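Side-chain contacts in DNR protein (PDB 2Z69), which probably acts as a DNA-binding transcription factor that senses nitric oxide to regulate dissimilative nitrate respiration, the chain here being its sensor domain: residues B[13-18]-B[26-31]; B[18-23]-B[112-117]. One frame throughout, in Å; residues are numbered along the deposited sequence.

Contact 1: residues B[13-18]-B[26-31]; sequences LLQSHH and VQLQEL
A small, buried side-chain contact joins 13-18, which starts in helix 6-14, to helix 25-33, with L28 at its centre. The backbones stay well apart, the closest CA atoms being those of Q15 and L28 at 7.9 Å, and the atom pairs that meet all belong to side chains, which therefore bridge the gap. Together the two segments bury 136 Å². L28 reaches across with both methyls. Its CD1 lies 4.3 Å from CB of L14, an apolar touch at the root of that leucine, while CD2 meets the amide end of Q15, 3.1 Å from OE1 and 3.5 Å from CD. Q15 does not aim its CB at the helix; CG is anti to the backbone N (chi1 -163°) and the chain then bends at chi2 (75°), which brings the amide over to the leucine methyl. Both segments belong to the N-terminal helical part that packs beside the beta barrel of this cyclic nucleotide-binding-like sensor domain, where L14 also touches Y58 of strand 55-59. The nitrogen end of the same amide faces the carbonyl oxygens of the 20-23 turn: NE2 of Q15 probably donates to O of L23, which would limit rotation of the amide. Within 13-18, OG of S16 donates to O of L13 at 2.6 Å, approaching 31° from the carbonyl plane.

Contact 2: residues B[18-23]-B[112-117]; sequences HLFEPL and FRFSNK
F20 sets CE2 over one face of the F114 ring, toward its rim, with CZ just beyond the rim and nearest to CE1. That closest pair, CZ of F20 and CE1 of F114, is 3.7 Å apart, and CE2 of F20 stands 4.0 Å from the same CE1. With ring centroids 5.1 Å apart and planes inclined at 44°, the pair is oblique, intermediate between a parallel and a perpendicular arrangement. The two side chains come from opposite directions and span a wide gap, since the CA atoms of F20 and F114 are 11.3 Å apart. In each, CG is anti to the carbonyl carbon (chi1 -48° in F20 and -63° in F114), and this extends the rings toward one another. F20 begins a type I beta turn that ends at L23, closed by a bond from N of L23 to O of F20; F114 belongs to strand 109-115 of the barrel, just ahead of helix 116-123, for which S115 is the N-cap. L28 and L31 of helix 25-33 both touch the F20 ring, and F56 on the adjacent strand 55-59 meets both phenylalanines. Being buried and purely hydrocarbon, the interface between F20 and F114 has no polar atom to satisfy; dispersion and the exclusion of water probably hold the linker turn against the barrel strand.

Overall arrangement
Contacts 1 and 2 are neighbours, their centres about 7 Å apart, and they share H18. Along the chain their segments alternate: 13-18, then 18-23, then 26-31, with 112-117 far downstream. The first three lie within the N-terminal helix-linker-helix region, whereas the last comes from the barrel and the start of helix 116-123. L28, central to contact 1, also packs on F20 of contact 2, L31 packs on F20, L23 and F114, and the probable Q15-L23 bond joins the sites directly. Contact 1 ties the N-terminal helical segments together, while contact 2 joins their linker to the four-stranded sheet containing strand 109-115, so that L28 and L31 link the helices, their connecting turn and the sheet.

Contact 1: residues B[13-18]-B[26-31]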
loop_
_atom_site.group_PDB
_atom_site.type_symbol
_atom_site.label_atom_id
_atom_site.label_comp_id
_atom_site.label_asym_id
_atom_site.label_seq_id
_atom_site.Cartn_x
_atom_site.Cartn_y
_atom_site.Cartn_z
ATOM N N LEU B 13 -14.255 -22.342 -2.707
ATOM C CA LEU B 13 -13.442 -21.925 -3.871
ATOM C C LEU B 13 -12.785 -20.550 -3.665
ATOM O O LEU B 13 -11.653 -20.320 -4.082
ATOM C CB LEU B 13 -14.219 -22.043 -5.204
ATOM C CG LEU B 13 -15.036 -20.927 -5.872
ATOM C CD1 LEU B 13 -15.381 -21.298 -7.308
ATOM C CD2 LEU B 13 -16.298 -20.594 -5.103
ATOM N N LEU B 14 -13.479 -19.660 -2.969
ATOM C CA LEU B 14 -12.947 -18.339 -2.654
ATOM C C LEU B 14 -11.809 -18.337 -1.661
ATOM O O LEU B 14 -10.945 -17.449 -1.720
ATOM C CB LEU B 14 -14.050 -17.434 -2.128
ATOM C CG LEU B 14 -15.037 -17.052 -3.215
ATOM C CD1 LEU B 14 -16.099 -16.145 -2.626
ATOM C CD2 LEU B 14 -14.276 -16.325 -4.303
ATOM N N GLN B 15 -11.820 -19.296 -0.726
ATOM C CA GLN B 15 -10.852 -19.297 0.358
ATOM C C GLN B 15 -9.444 -19.610 -0.163
ATOM O O GLN B 15 -8.448 -19.266 0.471
ATOM C CB GLN B 15 -11.286 -20.259 1.485
ATOM C CG GLN B 15 -10.572 -20.036 2.807
ATOM C CD GLN B 15 -11.053 -18.799 3.578
ATOM O OE1 GLN B 15 -12.042 -18.856 4.318
ATOM N NE2 GLN B 15 -10.322 -17.690 3.443
ATOM N N SER B 16 -9.360 -20.237 -1.334
ATOM C CA SER B 16 -8.056 -20.578 -1.929
ATOM C C SER B 16 -7.322 -19.343 -2.447
ATOM O O SER B 16 -6.092 -19.275 -2.427
ATOM C CB SER B 16 -8.214 -21.606 -3.058
ATOM O OG SER B 16 -9.245 -21.227 -3.952
ATOM N N HIS B 17 -8.092 -18.372 -2.898
ATOM C CA HIS B 17 -7.570 -17.180 -3.527
ATOM C C HIS B 17 -6.972 -16.181 -2.527
ATOM O O HIS B 17 -7.611 -15.850 -1.527
ATOM C CB HIS B 17 -8.700 -16.511 -4.316
ATOM C CG HIS B 17 -8.226 -15.414 -5.208
ATOM N ND1 HIS B 17 -7.860 -14.178 -4.730
ATOM C CD2 HIS B 17 -8.029 -15.376 -6.544
ATOM C CE1 HIS B 17 -7.458 -13.420 -5.734
ATOM N NE2 HIS B 17 -7.561 -14.121 -6.849
ATOM N N HIS B 18 -5.775 -15.671 -2.822
ATOM C CA HIS B 18 -5.037 -14.775 -1.903
ATOM C C HIS B 18 -5.789 -13.534 -1.384
ATOM O O HIS B 18 -5.410 -12.993 -0.342
ATOM C CB HIS B 18 -3.698 -14.324 -2.511
ATOM C CG HIS B 18 -3.848 -13.447 -3.717
ATOM N ND1 HIS B 18 -4.072 -12.088 -3.628
ATOM C CD2 HIS B 18 -3.841 -13.741 -5.042
ATOM C CE1 HIS B 18 -4.193 -11.584 -4.846
ATOM N NE2 HIS B 18 -4.041 -12.563 -5.721
ATOM N N VAL B 26 -16.080 -16.376 9.054
ATOM C CA VAL B 26 -17.110 -15.385 9.379
ATOM C C VAL B 26 -17.068 -14.198 8.412
ATOM O O VAL B 26 -18.089 -13.830 7.832
ATOM C CB VAL B 26 -16.981 -14.877 10.845
ATOM C CG1 VAL B 26 -18.186 -14.009 11.228
ATOM C CG2 VAL B 26 -16.842 -16.043 11.801
ATOM N N GLN B 27 -15.881 -13.621 8.242
ATOM C CA GLN B 27 -15.668 -12.462 7.362
ATOM C C GLN B 27 -15.981 -12.764 5.909
ATOM O O GLN B 27 -16.542 -11.924 5.208
ATOM C CB GLN B 27 -14.234 -11.930 7.506
ATOM C CG GLN B 27 -14.000 -11.184 8.837
ATOM C CD GLN B 27 -12.531 -10.947 9.145
ATOM O OE1 GLN B 27 -11.644 -11.550 8.541
ATOM N NE2 GLN B 27 -12.268 -10.074 10.110
ATOM N N LEU B 28 -15.628 -13.972 5.474
ATOM C CA LEU B 28 -15.870 -14.427 4.105
ATOM C C LEU B 28 -17.368 -14.532 3.812
ATOM O O LEU B 28 -17.838 -14.068 2.769
ATOM C CB LEU B 28 -15.166 -15.769 3.859
ATOM C CG LEU B 28 -14.987 -16.229 2.417
ATOM C CD1 LEU B 28 -14.619 -15.071 1.473
ATOM C CD2 LEU B 28 -13.946 -17.317 2.356
ATOM N N GLN B 29 -18.100 -15.134 4.749
ATOM C CA GLN B 29 -19.551 -15.248 4.708
ATOM C C GLN B 29 -20.188 -13.868 4.540
ATOM O O GLN B 29 -21.067 -13.687 3.713
ATOM C CB GLN B 29 -20.042 -15.936 6.005
ATOM C CG GLN B 29 -21.527 -16.324 6.067
ATOM C CD GLN B 29 -22.025 -16.632 7.501
ATOM O OE1 GLN B 29 -22.103 -15.744 8.361
ATOM N NE2 GLN B 29 -22.380 -17.890 7.744
ATOM N N GLU B 30 -19.723 -12.895 5.320
ATOM C CA GLU B 30 -20.283 -11.540 5.301
ATOM C C GLU B 30 -20.041 -10.845 3.953
ATOM O O GLU B 30 -20.896 -10.106 3.457
ATOM C CB GLU B 30 -19.723 -10.711 6.464
ATOM C CG GLU B 30 -20.405 -9.348 6.663
ATOM C CD GLU B 30 -19.950 -8.595 7.913
ATOM O OE1 GLU B 30 -19.311 -9.200 8.806
ATOM O OE2 GLU B 30 -20.247 -7.385 8.013
ATOM N N LEU B 31 -18.877 -11.117 3.368
ATOM C CA LEU B 31 -18.485 -10.586 2.059
ATOM C C LEU B 31 -19.350 -11.154 0.934
ATOM O O LEU B 31 -19.869 -10.391 0.104
ATOM C CB LEU B 31 -16.988 -10.864 1.802
ATOM C CG LEU B 31 -16.289 -10.246 0.586
ATOM C CD1 LEU B 31 -16.503 -8.730 0.504
ATOM C CD2 LEU B 31 -14.813 -10.580 0.605
#

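Contact 2: residues B[18-23]-B[112-117]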
loop_
_atom_site.group_PDB
_atom_site.type_symbol
_atom_site.label_atom_id
_atom_site.label_comp_id
_atom_site.label_asym_id
_atom_site.label_seq_id
_atom_site.Cartn_x
_atom_site.Cartn_y
_atom_site.Cartn_z
ATOM N N HIS B 18 -5.775 -15.671 -2.822
ATOM C CA HIS B 18 -5.037 -14.775 -1.903
ATOM C C HIS B 18 -5.789 -13.534 -1.384
ATOM O O HIS B 18 -5.410 -12.993 -0.342
ATOM C CB HIS B 18 -3.698 -14.324 -2.511
ATOM C CG HIS B 18 -3.848 -13.447 -3.717
ATOM N ND1 HIS B 18 -4.072 -12.088 -3.628
ATOM C CD2 HIS B 18 -3.841 -13.741 -5.042
ATOM C CE1 HIS B 18 -4.193 -11.584 -4.846
ATOM N NE2 HIS B 18 -4.041 -12.563 -5.721
ATOM N N LEU B 19 -6.830 -13.074 -2.090
ATOM C CA LEU B 19 -7.575 -11.872 -1.641
ATOM C C LEU B 19 -8.555 -12.143 -0.503
ATOM O O LEU B 19 -8.973 -11.213 0.216
ATOM C CB LEU B 19 -8.307 -11.191 -2.810
ATOM C CG LEU B 19 -7.438 -10.276 -3.672
ATOM C CD1 LEU B 19 -8.265 -9.519 -4.681
ATOM C CD2 LEU B 19 -6.606 -9.313 -2.821
ATOM N N PHE B 20 -8.917 -13.418 -0.357
ATOM C CA PHE B 20 -9.951 -13.853 0.571
ATOM C C PHE B 20 -9.386 -14.841 1.575
ATOM O O PHE B 20 -10.018 -15.116 2.585
ATOM C CB PHE B 20 -11.142 -14.487 -0.179
ATOM C CG PHE B 20 -11.632 -13.673 -1.336
ATOM C CD1 PHE B 20 -11.168 -13.922 -2.625
ATOM C CD2 PHE B 20 -12.525 -12.639 -1.137
ATOM C CE1 PHE B 20 -11.619 -13.152 -3.715
ATOM C CE2 PHE B 20 -12.955 -11.861 -2.205
ATOM C CZ PHE B 20 -12.509 -12.129 -3.497
ATOM N N GLU B 21 -8.197 -15.370 1.284
ATOM C CA GLU B 21 -7.521 -16.354 2.153
ATOM C C GLU B 21 -7.353 -15.910 3.617
ATOM O O GLU B 21 -7.750 -16.652 4.536
ATOM C CB GLU B 21 -6.170 -16.778 1.537
ATOM C CG GLU B 21 -5.112 -17.269 2.531
ATOM C CD GLU B 21 -5.478 -18.587 3.175
ATOM O OE1 GLU B 21 -6.282 -19.333 2.573
ATOM O OE2 GLU B 21 -4.966 -18.876 4.284
ATOM N N PRO B 22 -6.764 -14.711 3.855
ATOM C CA PRO B 22 -6.513 -14.319 5.260
ATOM C C PRO B 22 -7.791 -13.999 6.055
ATOM O O PRO B 22 -7.733 -13.825 7.284
ATOM C CB PRO B 22 -5.624 -13.072 5.131
ATOM C CG PRO B 22 -5.196 -13.012 3.666
ATOM C CD PRO B 22 -6.288 -13.682 2.910
ATOM N N LEU B 23 -8.927 -13.935 5.353
ATOM C CA LEU B 23 -10.225 -13.739 5.982
ATOM C C LEU B 23 -10.644 -14.978 6.748
ATOM O O LEU B 23 -10.375 -16.102 6.310
ATOM C CB LEU B 23 -11.286 -13.408 4.935
ATOM C CG LEU B 23 -11.164 -12.056 4.226
ATOM C CD1 LEU B 23 -12.295 -11.887 3.220
ATOM C CD2 LEU B 23 -11.180 -10.920 5.228
ATOM N N PHE B 112 -18.827 -13.158 -9.382
ATOM C CA PHE B 112 -19.244 -12.529 -8.144
ATOM C C PHE B 112 -18.779 -11.096 -8.215
ATOM O O PHE B 112 -17.620 -10.861 -8.525
ATOM C CB PHE B 112 -18.538 -13.187 -6.962
ATOM C CG PHE B 112 -19.113 -14.511 -6.567
ATOM C CD1 PHE B 112 -18.270 -15.579 -6.286
ATOM C CD2 PHE B 112 -20.494 -14.683 -6.447
ATOM C CE1 PHE B 112 -18.776 -16.821 -5.890
ATOM C CE2 PHE B 112 -21.025 -15.922 -6.043
ATOM C CZ PHE B 112 -20.159 -16.996 -5.756
ATOM N N ARG B 113 -19.663 -10.140 -7.957
ATOM C CA ARG B 113 -19.289 -8.724 -7.872
ATOM C C ARG B 113 -19.217 -8.362 -6.407
ATOM O O ARG B 113 -20.247 -8.380 -5.722
ATOM C CB ARG B 113 -20.356 -7.842 -8.504
ATOM C CG ARG B 113 -20.290 -6.377 -8.085
ATOM C CD ARG B 113 -21.087 -5.424 -9.032
ATOM N NE ARG B 113 -22.464 -5.858 -9.130
ATOM C CZ ARG B 113 -23.117 -6.151 -10.249
ATOM N NH1 ARG B 113 -22.558 -6.023 -11.451
ATOM N NH2 ARG B 113 -24.368 -6.551 -10.149
ATOM N N PHE B 114 -18.030 -8.035 -5.912
ATOM C CA PHE B 114 -17.881 -7.642 -4.515
ATOM C C PHE B 114 -17.776 -6.133 -4.397
ATOM O O PHE B 114 -17.055 -5.505 -5.154
ATOM C CB PHE B 114 -16.626 -8.260 -3.949
ATOM C CG PHE B 114 -16.634 -9.748 -3.935
ATOM C CD1 PHE B 114 -15.940 -10.469 -4.888
ATOM C CD2 PHE B 114 -17.309 -10.436 -2.961
ATOM C CE1 PHE B 114 -15.917 -11.841 -4.857
ATOM C CE2 PHE B 114 -17.292 -11.815 -2.940
ATOM C CZ PHE B 114 -16.593 -12.510 -3.895
ATOM N N SER B 115 -18.495 -5.547 -3.450
ATOM C CA SER B 115 -18.387 -4.130 -3.142
ATOM C C SER B 115 -17.008 -3.780 -2.576
ATOM O O SER B 115 -16.500 -4.469 -1.667
ATOM C CB SER B 115 -19.458 -3.783 -2.097
ATOM O OG SER B 115 -19.284 -2.487 -1.593
ATOM N N ASN B 116 -16.409 -2.714 -3.116
ATOM C CA ASN B 116 -15.188 -2.144 -2.562
ATOM C C ASN B 116 -15.419 -1.848 -1.098
ATOM O O ASN B 116 -14.655 -2.297 -0.243
ATOM C CB ASN B 116 -14.741 -0.888 -3.343
ATOM C CG ASN B 116 -14.193 -1.224 -4.734
ATOM O OD1 ASN B 116 -14.070 -2.378 -5.088
ATOM N ND2 ASN B 116 -13.867 -0.212 -5.514
ATOM N N LYS B 117 -16.525 -1.164 -0.805
ATOM C CA LYS B 117 -16.860 -0.767 0.566
ATOM C C LYS B 117 -16.979 -1.938 1.578
ATOM O O LYS B 117 -16.531 -1.828 2.707
ATOM C CB LYS B 117 -18.131 0.121 0.573
#